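Side-chain contacts in exoglucanase A (Cellulomonas fimi, PDB 7CBD), which hydrolyses the 1,4-beta-glucosidic linkages of cellulose with inversion, releasing cellobiose from non-reducing chain ends, and is represented here by its family 6 catalytic domain: residues A[67-72]-A[89-94]; A[74-79]-A[138-143]; A[127-132]-A[178-183]; A[228-233]-A[362-367]. All coordinates share one frame; numbering follows the deposited sequence. Where two conformers were deposited one is given.

Contact 1: residues A[67-72]-A[89-94]; sequences NGLKFH and FNLVIY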
loop_
_atom_site.group_PDB
_atom_site.type_symbol
_atom_site.label_atom_id
_atom_site.label_comp_id
_atom_site.label_asym_id
_atom_site.label_seq_id
_atom_site.Cartn_x
_atom_site.Cartn_y
_atom_site.Cartn_z
ATOM N N ASN A 67 3.362 3.405 19.639
ATOM C CA ASN A 67 2.837 3.671 20.968
ATOM C C ASN A 67 1.486 3.020 21.238
ATOM O O ASN A 67 0.875 3.312 22.271
ATOM C CB ASN A 67 2.751 5.178 21.198
ATOM C CG ASN A 67 4.092 5.853 21.051
ATOM O OD1 ASN A 67 5.136 5.238 21.280
ATOM N ND2 ASN A 67 4.077 7.120 20.670
ATOM N N GLY A 68 1.007 2.162 20.347
ATOM C CA GLY A 68 -0.243 1.463 20.546
ATOM C C GLY A 68 -1.406 2.117 19.819
ATOM O O GLY A 68 -1.402 3.312 19.504
ATOM N N LEU A 69 -2.440 1.312 19.576
ATOM C CA LEU A 69 -3.592 1.780 18.814
ATOM C C LEU A 69 -4.362 2.873 19.557
ATOM O O LEU A 69 -4.832 3.836 18.939
ATOM C CB LEU A 69 -4.492 0.593 18.475
ATOM C CG LEU A 69 -5.774 0.911 17.707
ATOM C CD1 LEU A 69 -5.477 1.685 16.414
ATOM C CD2 LEU A 69 -6.532 -0.375 17.418
ATOM N N LYS A 70 -4.509 2.751 20.879
ATOM C CA LYS A 70 -5.278 3.753 21.614
ATOM C C LYS A 70 -4.653 5.137 21.477
ATOM O O LYS A 70 -5.365 6.136 21.318
ATOM C CB LYS A 70 -5.392 3.369 23.089
ATOM C CG LYS A 70 -6.037 4.466 23.950
ATOM C CD LYS A 70 -6.307 3.969 25.370
ATOM C CE LYS A 70 -6.265 5.084 26.417
ATOM N NZ LYS A 70 -7.155 6.233 26.134
ATOM N N PHE A 71 -3.320 5.211 21.543
ATOM C CA PHE A 71 -2.601 6.465 21.340
ATOM C C PHE A 71 -3.052 7.145 20.054
ATOM O O PHE A 71 -3.406 8.330 20.054
ATOM C CB PHE A 71 -1.099 6.149 21.317
ATOM C CG PHE A 71 -0.219 7.276 20.833
ATOM C CD1 PHE A 71 0.112 8.334 21.668
ATOM C CD2 PHE A 71 0.333 7.241 19.562
ATOM C CE1 PHE A 71 0.954 9.352 21.230
ATOM C CE2 PHE A 71 1.175 8.251 19.116
ATOM C CZ PHE A 71 1.483 9.309 19.950
ATOM N N HIS A 72 -3.089 6.394 18.951
ATOM C CA HIS A 72 -3.463 6.976 17.663
ATOM C C HIS A 72 -4.934 7.369 17.611
ATOM O O HIS A 72 -5.278 8.421 17.059
ATOM C CB HIS A 72 -3.112 6.012 16.534
ATOM C CG HIS A 72 -1.644 5.800 16.387
ATOM N ND1 HIS A 72 -0.790 6.789 15.952
ATOM C CD2 HIS A 72 -0.870 4.726 16.667
ATOM C CE1 HIS A 72 0.446 6.325 15.946
ATOM N NE2 HIS A 72 0.426 5.078 16.382
ATOM N N PHE A 89 -9.068 8.125 9.908
ATOM C CA PHE A 89 -7.885 7.484 10.455
ATOM C C PHE A 89 -7.630 6.221 9.640
ATOM O O PHE A 89 -8.465 5.315 9.629
ATOM C CB PHE A 89 -8.147 7.154 11.927
ATOM C CG PHE A 89 -7.113 6.265 12.551
ATOM C CD1 PHE A 89 -5.786 6.648 12.587
ATOM C CD2 PHE A 89 -7.464 5.040 13.102
ATOM C CE1 PHE A 89 -4.827 5.830 13.158
ATOM C CE2 PHE A 89 -6.515 4.227 13.679
ATOM C CZ PHE A 89 -5.191 4.623 13.706
ATOM N N ASN A 90 -6.502 6.180 8.929
ATOM C CA ASN A 90 -6.141 5.007 8.135
ATOM C C ASN A 90 -5.451 3.972 9.014
ATOM O O ASN A 90 -4.427 4.265 9.636
ATOM C CB ASN A 90 -5.214 5.404 6.992
ATOM C CG ASN A 90 -5.914 6.233 5.945
ATOM O OD1 ASN A 90 -6.698 5.709 5.158
ATOM N ND2 ASN A 90 -5.638 7.531 5.930
ATOM N N LEU A 91 -5.997 2.756 9.030
ATOM C CA LEU A 91 -5.540 1.674 9.889
ATOM C C LEU A 91 -5.339 0.447 9.011
ATOM O O LEU A 91 -6.213 0.123 8.202
ATOM C CB LEU A 91 -6.664 1.375 10.876
ATOM C CG LEU A 91 -6.447 0.901 12.321
ATOM C CD1 LEU A 91 -7.546 -0.073 12.759
ATOM C CD2 LEU A 91 -5.088 0.366 12.619
ATOM N N VAL A 92 -4.207 -0.239 9.154
ATOM C CA VAL A 92 -3.944 -1.441 8.362
ATOM C C VAL A 92 -4.098 -2.680 9.233
ATOM O O VAL A 92 -3.412 -2.825 10.256
ATOM C CB VAL A 92 -2.570 -1.424 7.682
ATOM C CG1 VAL A 92 -2.517 -2.530 6.626
ATOM C CG2 VAL A 92 -2.312 -0.069 7.050
ATOM N N ILE A 93 -4.990 -3.566 8.800
ATOM C CA ILE A 93 -5.223 -4.865 9.412
ATOM C C ILE A 93 -4.334 -5.851 8.654
ATOM O O ILE A 93 -4.504 -6.045 7.445
ATOM C CB ILE A 93 -6.709 -5.240 9.272
ATOM C CG1 ILE A 93 -7.605 -4.126 9.829
ATOM C CG2 ILE A 93 -7.009 -6.580 9.922
ATOM C CD1 ILE A 93 -7.376 -3.813 11.292
ATOM N N TYR A 94 -3.346 -6.437 9.337
ATOM C CA TYR A 94 -2.278 -7.146 8.632
ATOM C C TYR A 94 -1.636 -8.190 9.534
ATOM O O TYR A 94 -0.473 -8.046 9.930
ATOM C CB TYR A 94 -1.218 -6.151 8.138
ATOM C CG TYR A 94 -0.153 -6.698 7.195
ATOM C CD1 TYR A 94 -0.481 -7.523 6.128
ATOM C CD2 TYR A 94 1.181 -6.334 7.352
ATOM C CE1 TYR A 94 0.496 -8.004 5.256
ATOM C CE2 TYR A 94 2.154 -6.797 6.492
ATOM C CZ TYR A 94 1.809 -7.627 5.445
ATOM O OH TYR A 94 2.799 -8.075 4.594
#
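A trans first torsion in Leu69 (chi1 178°) and in Phe89 (chi1 169°) brings the two side chains together between helix 69-83 and the sheet. Methyl CD1 of Leu69 comes up at the edge of the Phe89 ring, near its plane, with CD1 3.9 Å from Phe89 CE2. That same methyl lies 4.0 Å from Leu91 CD2, so one leucine branch fills the notch between two residues on one side of the strand. One turn along the helix, His72 brings its CB obliquely to the ring, 3.8 Å from Phe89 CZ. The imidazole itself turns away, and its ND1 is bonded to Tyr16 OH; Tyr16 also meets Phe89 ring to ring, edge-to-face. With an alanine at Phe89, Leu69 CD1 and His72 CB would probably face a gap and Tyr16 would lose its aromatic mate. Leu131 and Leu132 of helix 114-132 touch Leu69 and Leu91 respectively. Across the interface only carbon meets carbon, and all four residues are buried, which implies that helix and strand are held here by shape fit and exclusion of water.

Contact 2: residues A[74-79]-A[138-143]; sequences DNAVAQ and ESIRIA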
loop_
_atom_site.group_PDB
_atom_site.type_symbol
_atom_site.label_atom_id
_atom_site.label_comp_id
_atom_site.label_asym_id
_atom_site.label_seq_id
_atom_site.Cartn_x
_atom_site.Cartn_y
_atom_site.Cartn_z
ATOM N N ASP A 74 -6.871 8.268 20.124
ATOM C CA ASP A 74 -6.994 9.491 20.916
ATOM C C ASP A 74 -6.439 10.698 20.163
ATOM O O ASP A 74 -7.044 11.779 20.173
ATOM C CB ASP A 74 -6.259 9.331 22.244
ATOM C CG ASP A 74 -6.924 8.338 23.179
ATOM O OD1 ASP A 74 -8.126 8.025 23.008
ATOM O OD2 ASP A 74 -6.221 7.872 24.109
ATOM N N ASN A 75 -5.279 10.539 19.514
ATOM C CA ASN A 75 -4.733 11.630 18.710
ATOM C C ASN A 75 -5.696 12.008 17.598
ATOM O O ASN A 75 -5.866 13.193 17.287
ATOM C CB ASN A 75 -3.408 11.225 18.072
ATOM C CG ASN A 75 -2.314 10.975 19.076
ATOM O OD1 ASN A 75 -2.390 11.396 20.230
ATOM N ND2 ASN A 75 -1.271 10.271 18.633
ATOM N N ALA A 76 -6.297 11.005 16.956
ATOM C CA ALA A 76 -7.218 11.267 15.860
ATOM C C ALA A 76 -8.435 12.059 16.326
ATOM O O ALA A 76 -8.885 12.969 15.619
ATOM C CB ALA A 76 -7.638 9.960 15.187
ATOM N N VAL A 77 -9.000 11.742 17.502
ATOM C CA VAL A 77 -10.141 12.563 17.920
ATOM C C VAL A 77 -9.722 14.006 18.175
ATOM O O VAL A 77 -10.459 14.935 17.833
ATOM C CB VAL A 77 -11.092 11.960 18.990
ATOM C CG1 VAL A 77 -10.917 10.480 19.253
ATOM C CG2 VAL A 77 -11.260 12.854 20.263
ATOM N N ALA A 78 -8.510 14.227 18.705
ATOM C CA ALA A 78 -8.053 15.605 18.904
ATOM C C ALA A 78 -7.850 16.317 17.568
ATOM O O ALA A 78 -8.224 17.485 17.415
ATOM C CB ALA A 78 -6.772 15.627 19.741
ATOM N N GLN A 79 -7.276 15.620 16.582
ATOM C CA GLN A 79 -7.078 16.220 15.265
ATOM C C GLN A 79 -8.409 16.539 14.595
ATOM O O GLN A 79 -8.546 17.583 13.945
ATOM C CB GLN A 79 -6.228 15.298 14.386
ATOM C CG GLN A 79 -4.771 15.261 14.788
ATOM C CD GLN A 79 -3.945 14.326 13.919
ATOM O OE1 GLN A 79 -4.226 14.155 12.734
ATOM N NE2 GLN A 79 -2.914 13.720 14.505
ATOM N N GLU A 138 -16.509 7.647 18.331
ATOM C CA GLU A 138 -17.607 7.862 17.397
ATOM C C GLU A 138 -17.421 9.126 16.564
ATOM O O GLU A 138 -18.007 9.231 15.483
ATOM C CB GLU A 138 -18.941 7.866 18.146
ATOM C CG GLU A 138 -19.303 6.491 18.696
ATOM C CD GLU A 138 -20.707 6.417 19.243
ATOM O OE1 GLU A 138 -21.293 7.480 19.534
ATOM O OE2 GLU A 138 -21.224 5.288 19.387
ATOM N N SER A 139 -16.599 10.067 17.023
ATOM C CA SER A 139 -16.399 11.329 16.322
ATOM C C SER A 139 -15.384 11.240 15.187
ATOM O O SER A 139 -15.144 12.251 14.516
ATOM C CB SER A 139 -15.965 12.410 17.314
ATOM O OG SER A 139 -14.776 12.024 17.977
ATOM N N ILE A 140 -14.770 10.082 14.958
ATOM C CA ILE A 140 -13.842 9.909 13.850
ATOM C C ILE A 140 -14.344 8.779 12.956
ATOM O O ILE A 140 -15.245 8.018 13.317
ATOM C CB ILE A 140 -12.387 9.662 14.302
ATOM C CG1 ILE A 140 -12.258 8.308 15.009
ATOM C CG2 ILE A 140 -11.886 10.826 15.167
ATOM C CD1 ILE A 140 -10.831 7.939 15.326
ATOM N N ARG A 141 -13.763 8.700 11.766
ATOM C CA ARG A 141 -13.988 7.597 10.847
ATOM C C ARG A 141 -12.690 6.817 10.728
ATOM O O ARG A 141 -11.606 7.403 10.758
ATOM C CB ARG A 141 -14.401 8.122 9.468
ATOM C CG ARG A 141 -15.678 8.942 9.490
ATOM C CD ARG A 141 -15.933 9.624 8.159
ATOM N NE ARG A 141 -17.208 10.330 8.186
ATOM C CZ ARG A 141 -17.656 11.136 7.232
ATOM N NH1 ARG A 141 -16.928 11.382 6.150
ATOM N NH2 ARG A 141 -18.844 11.705 7.370
ATOM N N ILE A 142 -12.795 5.499 10.608
ATOM C CA ILE A 142 -11.629 4.638 10.454
ATOM C C ILE A 142 -11.734 3.958 9.096
ATOM O O ILE A 142 -12.727 3.275 8.814
ATOM C CB ILE A 142 -11.517 3.609 11.594
ATOM C CG1 ILE A 142 -11.438 4.326 12.959
ATOM C CG2 ILE A 142 -10.316 2.702 11.353
ATOM C CD1 ILE A 142 -12.754 4.397 13.707
ATOM N N ALA A 143 -10.737 4.171 8.245
ATOM C CA ALA A 143 -10.629 3.442 6.989
ATOM C C ALA A 143 -9.662 2.298 7.240
ATOM O O ALA A 143 -8.463 2.522 7.423
ATOM C CB ALA A 143 -10.131 4.341 5.862
HETATM O O HOH W 1 -13.130 14.081 17.459
#
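Ile140 reaches from the entry to strand 141-146 against Ala76 and Val77 of helix 69-83, and its two branches divide the work. Branch CG1 lies between the backbone N and the carbonyl carbon (chi1 67°), and from there the chain runs on extended (chi2 173°), carrying CD1 to 3.8 Å from Ala76 CB. The other branch, methyl CG2, settles directly on the helix backbone: Ile140 CG2 is 3.7 Å from Val77 CA and equally far from Ala76 O. Small Ala76 leaves room for this close approach. Val77 is turned almost eclipsed (chi1 -13°), an unusual setting that may reflect strain or a mixture of conformers; its CB rather than its methyls makes the nearest side-chain approach, 3.8 Å from Ser139 OG. The serine hydroxyl is also swung in between its backbone N and carbonyl carbon. There it donates to a water 2.7 Å from Ser139 OG, and that water in turn donates to Val77 O, 2.8 Å away. A single water thus ties the loop to a helix carbonyl at the outer margin, beside the apolar Ile140 contact. Leu73 and Gln80 of the same helix also touch Ile140, while Ile140 O accepts from Asn186 ND2. A helix laid over the start of a parallel strand in this way is characteristic of the outer layer of the alpha/beta barrel of glycosyl hydrolase family 6.

Contact 3: residues A[127-132]-A[178-183]; sequences PIADLL and LDKLHA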
loop_
_atom_site.group_PDB
_atom_site.type_symbol
_atom_site.label_atom_id
_atom_site.label_comp_id
_atom_site.label_asym_id
_atom_site.label_seq_id
_atom_site.Cartn_x
_atom_site.Cartn_y
_atom_site.Cartn_z
ATOM N N PRO A 127 -9.357 -7.468 20.048
ATOM C CA PRO A 127 -8.939 -6.247 20.758
ATOM C C PRO A 127 -8.936 -5.013 19.878
ATOM O O PRO A 127 -9.213 -3.914 20.371
ATOM C CB PRO A 127 -7.532 -6.583 21.276
ATOM C CG PRO A 127 -7.440 -8.073 21.226
ATOM C CD PRO A 127 -8.322 -8.519 20.106
ATOM N N ILE A 128 -8.627 -5.149 18.591
ATOM C CA ILE A 128 -8.714 -3.995 17.703
ATOM C C ILE A 128 -10.159 -3.510 17.602
ATOM O O ILE A 128 -10.449 -2.319 17.773
ATOM C CB ILE A 128 -8.108 -4.327 16.329
ATOM C CG1 ILE A 128 -6.586 -4.469 16.440
ATOM C CG2 ILE A 128 -8.481 -3.257 15.324
ATOM C CD1 ILE A 128 -5.944 -5.040 15.202
ATOM N N ALA A 129 -11.091 -4.433 17.344
ATOM C CA ALA A 129 -12.500 -4.061 17.241
ATOM C C ALA A 129 -13.019 -3.481 18.552
ATOM O O ALA A 129 -13.824 -2.544 18.549
ATOM C CB ALA A 129 -13.328 -5.276 16.826
ATOM N N ASP A 130 -12.567 -4.024 19.685
ATOM C CA ASP A 130 -13.003 -3.510 20.980
ATOM C C ASP A 130 -12.592 -2.055 21.159
ATOM O O ASP A 130 -13.339 -1.252 21.730
ATOM C CB ASP A 130 -12.409 -4.376 22.092
ATOM C CG ASP A 130 -12.980 -4.062 23.455
ATOM O OD1 ASP A 130 -14.084 -3.493 23.523
ATOM O OD2 ASP A 130 -12.317 -4.391 24.461
ATOM N N LEU A 131 -11.401 -1.699 20.688
ATOM C CA LEU A 131 -10.980 -0.306 20.761
ATOM C C LEU A 131 -11.762 0.549 19.772
ATOM O O LEU A 131 -12.253 1.628 20.123
ATOM C CB LEU A 131 -9.479 -0.203 20.494
ATOM C CG LEU A 131 -8.572 -0.257 21.725
ATOM C CD1 LEU A 131 -7.117 -0.456 21.323
ATOM C CD2 LEU A 131 -8.738 1.005 22.567
ATOM N N LEU A 132 -11.902 0.076 18.530
ATOM C CA LEU A 132 -12.560 0.876 17.502
ATOM C C LEU A 132 -14.021 1.143 17.826
ATOM O O LEU A 132 -14.557 2.181 17.426
ATOM C CB LEU A 132 -12.470 0.175 16.154
ATOM C CG LEU A 132 -11.072 0.042 15.551
ATOM C CD1 LEU A 132 -11.145 -0.716 14.240
ATOM C CD2 LEU A 132 -10.433 1.412 15.350
ATOM N N LEU A 178 -13.915 -8.673 8.494
ATOM C CA LEU A 178 -15.000 -7.902 7.895
ATOM C C LEU A 178 -16.245 -7.910 8.775
ATOM O O LEU A 178 -16.882 -6.866 8.964
ATOM C CB LEU A 178 -15.325 -8.444 6.505
ATOM C CG LEU A 178 -14.275 -8.203 5.417
ATOM C CD1 LEU A 178 -14.696 -8.927 4.159
ATOM C CD2 LEU A 178 -14.099 -6.727 5.130
ATOM N N ASP A 179 -16.608 -9.074 9.326
ATOM C CA ASP A 179 -17.798 -9.151 10.170
ATOM C C ASP A 179 -17.653 -8.255 11.393
ATOM O O ASP A 179 -18.569 -7.496 11.740
ATOM C CB ASP A 179 -18.045 -10.596 10.621
ATOM C CG ASP A 179 -18.664 -11.480 9.540
ATOM O OD1 ASP A 179 -19.218 -10.959 8.542
ATOM O OD2 ASP A 179 -18.610 -12.719 9.708
ATOM N N LYS A 180 -16.502 -8.334 12.069
ATOM C CA LYS A 180 -16.310 -7.568 13.297
ATOM C C LYS A 180 -16.210 -6.077 13.016
ATOM O O LYS A 180 -16.752 -5.260 13.766
ATOM C CB LYS A 180 -15.064 -8.058 14.030
ATOM C CG LYS A 180 -15.220 -9.460 14.593
ATOM C CD LYS A 180 -16.045 -9.454 15.864
ATOM C CE LYS A 180 -15.262 -8.812 17.004
ATOM N NZ LYS A 180 -15.866 -9.061 18.348
ATOM N N LEU A 181 -15.505 -5.701 11.949
ATOM C CA LEU A 181 -15.278 -4.290 11.671
ATOM C C LEU A 181 -16.498 -3.637 11.040
ATOM O O LEU A 181 -16.825 -2.487 11.357
ATOM C CB LEU A 181 -14.050 -4.120 10.781
ATOM C CG LEU A 181 -12.728 -4.490 11.450
ATOM C CD1 LEU A 181 -11.585 -4.404 10.468
ATOM C CD2 LEU A 181 -12.453 -3.599 12.627
ATOM N N HIS A 182 -17.178 -4.340 10.127
ATOM C CA HIS A 182 -18.357 -3.737 9.519
ATOM C C HIS A 182 -19.471 -3.488 10.535
ATOM O O HIS A 182 -20.307 -2.602 10.328
ATOM C CB HIS A 182 -18.871 -4.573 8.351
ATOM C CG HIS A 182 -20.138 -4.039 7.773
ATOM N ND1 HIS A 182 -20.201 -2.817 7.139
ATOM C CD2 HIS A 182 -21.402 -4.517 7.800
ATOM C CE1 HIS A 182 -21.447 -2.581 6.769
ATOM N NE2 HIS A 182 -22.195 -3.597 7.158
ATOM N N ALA A 183 -19.503 -4.246 11.631
ATOM C CA ALA A 183 -20.492 -4.003 12.677
ATOM C C ALA A 183 -20.305 -2.656 13.370
ATOM O O ALA A 183 -21.212 -2.216 14.084
ATOM C CB ALA A 183 -20.472 -5.136 13.709
#
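Leu181, which meets Leu132 across the contact, sits in a helical turn held by the bond from His182 N to Leu178 O, 2.8 Å long; on the facing helix Leu132 N is bonded to Ile128 O at 2.9 Å. Between these regular turns the side chains supply the packing. Methyl CD2 of Leu181 and methyl CD1 of Leu132 approach to 3.6 Å, a tight meeting of two leucines that cross obliquely. Both have CG beside the backbone N and an extended second torsion (chi2 175° in Leu181). Helices 114-132 and 161-182 lie side by side on the outside of the alpha/beta barrel, each following a parallel strand, 87-93 and 141-146, in the beta-alpha alternation of the fold. Below them the leucines rest on that sheet: Leu132 touches Ile142, and Leu181 touches Ala144 and Ile146. Lys180 covers the other border. Bent at chi2 (-78°) and again at chi3, its chain curls back so that CE lies 4.0 Å from Ala129 CB. The methylene part therefore packs on the small residue at the closest backbone approach, while its NZ makes a long, weak ion pair with Asp126 OD1.

Contact 4: residues A[228-233]-A[362-367]; sequences GFVSDV and VWIKPP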
loop_
_atom_site.group_PDB
_atom_site.type_symbol
_atom_site.label_atom_id
_atom_site.label_comp_id
_atom_site.label_asym_id
_atom_site.label_seq_id
_atom_site.Cartn_x
_atom_site.Cartn_y
_atom_site.Cartn_z
ATOM N N GLY A 228 -15.015 -0.657 -0.132
ATOM C CA GLY A 228 -14.223 -0.330 -1.296
ATOM C C GLY A 228 -12.987 -1.195 -1.342
ATOM O O GLY A 228 -12.857 -2.172 -0.599
ATOM N N PHE A 229 -12.068 -0.810 -2.222
ATOM C CA PHE A 229 -10.877 -1.596 -2.517
ATOM C C PHE A 229 -9.680 -0.663 -2.633
ATOM O O PHE A 229 -9.818 0.485 -3.052
ATOM C CB PHE A 229 -11.093 -2.384 -3.814
ATOM C CG PHE A 229 -12.240 -3.343 -3.722
ATOM C CD1 PHE A 229 -12.033 -4.650 -3.314
ATOM C CD2 PHE A 229 -13.542 -2.925 -3.985
ATOM C CE1 PHE A 229 -13.097 -5.529 -3.186
ATOM C CE2 PHE A 229 -14.606 -3.794 -3.853
ATOM C CZ PHE A 229 -14.381 -5.095 -3.459
ATOM N N VAL A 230 -8.499 -1.156 -2.258
ATOM C CA VAL A 230 -7.286 -0.340 -2.289
ATOM C C VAL A 230 -6.179 -1.082 -3.033
ATOM O O VAL A 230 -5.922 -2.263 -2.765
ATOM C CB VAL A 230 -6.840 0.106 -0.876
ATOM C CG1 VAL A 230 -6.700 -1.071 0.081
ATOM C CG2 VAL A 230 -5.564 0.932 -0.938
ATOM N N SER A 231 -5.546 -0.391 -3.982
ATOM C CA SER A 231 -4.464 -0.968 -4.767
ATOM C C SER A 231 -3.127 -0.315 -4.434
ATOM O O SER A 231 -3.063 0.781 -3.862
ATOM C CB SER A 231 -4.738 -0.871 -6.275
ATOM O OG SER A 231 -4.317 0.376 -6.806
ATOM N N ASP A 232 -2.057 -1.024 -4.793
ATOM C CA ASP A 232 -0.682 -0.545 -4.732
ATOM C C ASP A 232 -0.160 -0.428 -3.308
ATOM O O ASP A 232 0.888 0.214 -3.105
ATOM C CB ASP A 232 -0.505 0.797 -5.466
ATOM C CG ASP A 232 0.722 0.854 -6.366
ATOM O OD1 ASP A 232 1.368 -0.182 -6.629
ATOM O OD2 ASP A 232 1.008 1.980 -6.847
ATOM N N VAL A 233 -0.832 -1.020 -2.305
ATOM C CA VAL A 233 -0.315 -0.808 -0.956
ATOM C C VAL A 233 1.070 -1.410 -0.797
ATOM O O VAL A 233 1.346 -2.560 -1.177
ATOM C CB VAL A 233 -1.296 -1.021 0.217
ATOM C CG1 VAL A 233 -2.751 -1.257 -0.190
ATOM C CG2 VAL A 233 -0.746 -1.919 1.275
ATOM N N VAL A 362 -4.119 7.874 -0.953
ATOM C CA VAL A 362 -3.722 7.685 0.434
ATOM C C VAL A 362 -2.271 7.230 0.449
ATOM O O VAL A 362 -1.762 6.682 -0.531
ATOM C CB VAL A 362 -4.614 6.642 1.147
ATOM C CG1 VAL A 362 -5.982 7.219 1.447
ATOM C CG2 VAL A 362 -4.754 5.401 0.273
ATOM N N TRP A 363 -1.603 7.459 1.579
ATOM C CA TRP A 363 -0.288 6.869 1.849
ATOM C C TRP A 363 -0.519 5.771 2.876
ATOM O O TRP A 363 -0.577 6.035 4.084
ATOM C CB TRP A 363 0.708 7.903 2.355
ATOM C CG TRP A 363 1.217 8.811 1.291
ATOM C CD1 TRP A 363 0.845 8.841 -0.029
ATOM C CD2 TRP A 363 2.205 9.830 1.455
ATOM N NE1 TRP A 363 1.558 9.821 -0.694
ATOM C CE2 TRP A 363 2.389 10.448 0.200
ATOM C CE3 TRP A 363 2.950 10.284 2.548
ATOM C CZ2 TRP A 363 3.290 11.497 0.009
ATOM C CZ3 TRP A 363 3.841 11.327 2.359
ATOM C CH2 TRP A 363 4.003 11.923 1.096
ATOM N N ILE A 364 -0.677 4.539 2.395
ATOM C CA ILE A 364 -0.865 3.422 3.312
ATOM C C ILE A 364 0.478 2.984 3.884
ATOM O O ILE A 364 0.708 3.051 5.094
ATOM C CB ILE A 364 -1.650 2.269 2.656
ATOM C CG1 ILE A 364 -3.014 2.748 2.139
ATOM C CG2 ILE A 364 -1.840 1.147 3.654
ATOM C CD1 ILE A 364 -3.918 3.383 3.196
ATOM N N LYS A 365 1.405 2.577 3.026
ATOM C CA LYS A 365 2.779 2.382 3.481
ATOM C C LYS A 365 3.375 3.741 3.842
ATOM O O LYS A 365 3.247 4.689 3.062
ATOM C CB LYS A 365 3.599 1.758 2.361
ATOM C CG LYS A 365 5.053 1.524 2.720
ATOM C CD LYS A 365 5.205 0.374 3.703
ATOM C CE LYS A 365 6.679 0.109 4.000
ATOM N NZ LYS A 365 6.893 -1.130 4.801
ATOM N N PRO A 366 4.026 3.887 4.997
ATOM C CA PRO A 366 4.640 5.188 5.339
ATOM C C PRO A 366 6.004 5.324 4.686
ATOM O O PRO A 366 6.896 4.493 4.926
ATOM C CB PRO A 366 4.766 5.131 6.871
ATOM C CG PRO A 366 3.865 3.966 7.308
ATOM C CD PRO A 366 3.998 2.988 6.162
ATOM N N PRO A 367 6.206 6.344 3.850
ATOM C CA PRO A 367 7.514 6.508 3.204
ATOM C C PRO A 367 8.640 6.549 4.224
ATOM O O PRO A 367 8.550 7.222 5.254
ATOM C CB PRO A 367 7.378 7.843 2.462
ATOM C CG PRO A 367 5.907 7.947 2.173
ATOM C CD PRO A 367 5.221 7.335 3.369
#
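The active-site end of the family 6 barrel, where strands give way to loops at their C-terminal ends, contains this contact: Val230 of strand 228-231 and Val233, just beyond its end, meet Ile364 in the loop that follows strand 358-362. Val233 carries the closer half. Its CG2 lies 4.0 Å from Ile364 CG2, and its CB is 4.1 Å from Ile364 CB, so the two beta-branched side chains lie against each other from the base outward rather than only at their ends. Val233 is nearly eclipsed (chi1 -8°), an uncommon setting that may reflect strain or unresolved mobility. Asp232 before it has a left-handed backbone (phi 71°), turning the chain as the strand ends. In Ile364, CG2 stands anti to the backbone N and faces Val233, whereas CG1 lies beside that N and faces the strand, where Val230 CG2 is a looser 4.4 Å from Ile364 CG1. The isoleucine is thus shared by two valines through different branches. The side chain of Val233 is about 8 Å from that of Asp149, the predicted proton donor, and about 9 Å from that of Asp371, the predicted nucleophile, so this apolar patch probably backs the catalytic centre. Lys365, next to Ile364, bonds through NZ to Ser370 O and through its backbone N to Asp295 OD2. Strand 291-295 flanks the valines, Val230 touching Leu293 and Val233 touching Asp295; from strand 87-93, Asn90 and Val92 touch Ile364, and helix 270-283 packs on Ser231.

Contacts 1, 2 and 3 lie on one side of the barrel, in the layer between helices and sheet. Contacts 1 and 2 share helix 69-83, and their strands are neighbours, joined where Phe89 N lies 2.8 Å from Arg141 O. Contact 3 closes onto both: Leu132 CD1 is 3.9 Å from Leu91 CD1, and Leu132 CD2 is 3.9 Å from Ile142 CG1. Contact 4 is near the centre of the chain, about 15 Å from contact 1 between centres, and closest to the predicted catalytic aspartates. Strand 87-93 connects these layers, since Val92 CG2 meets Ile364 CG2 at 3.6 Å, while contacts 2 and 3 do not touch contact 4.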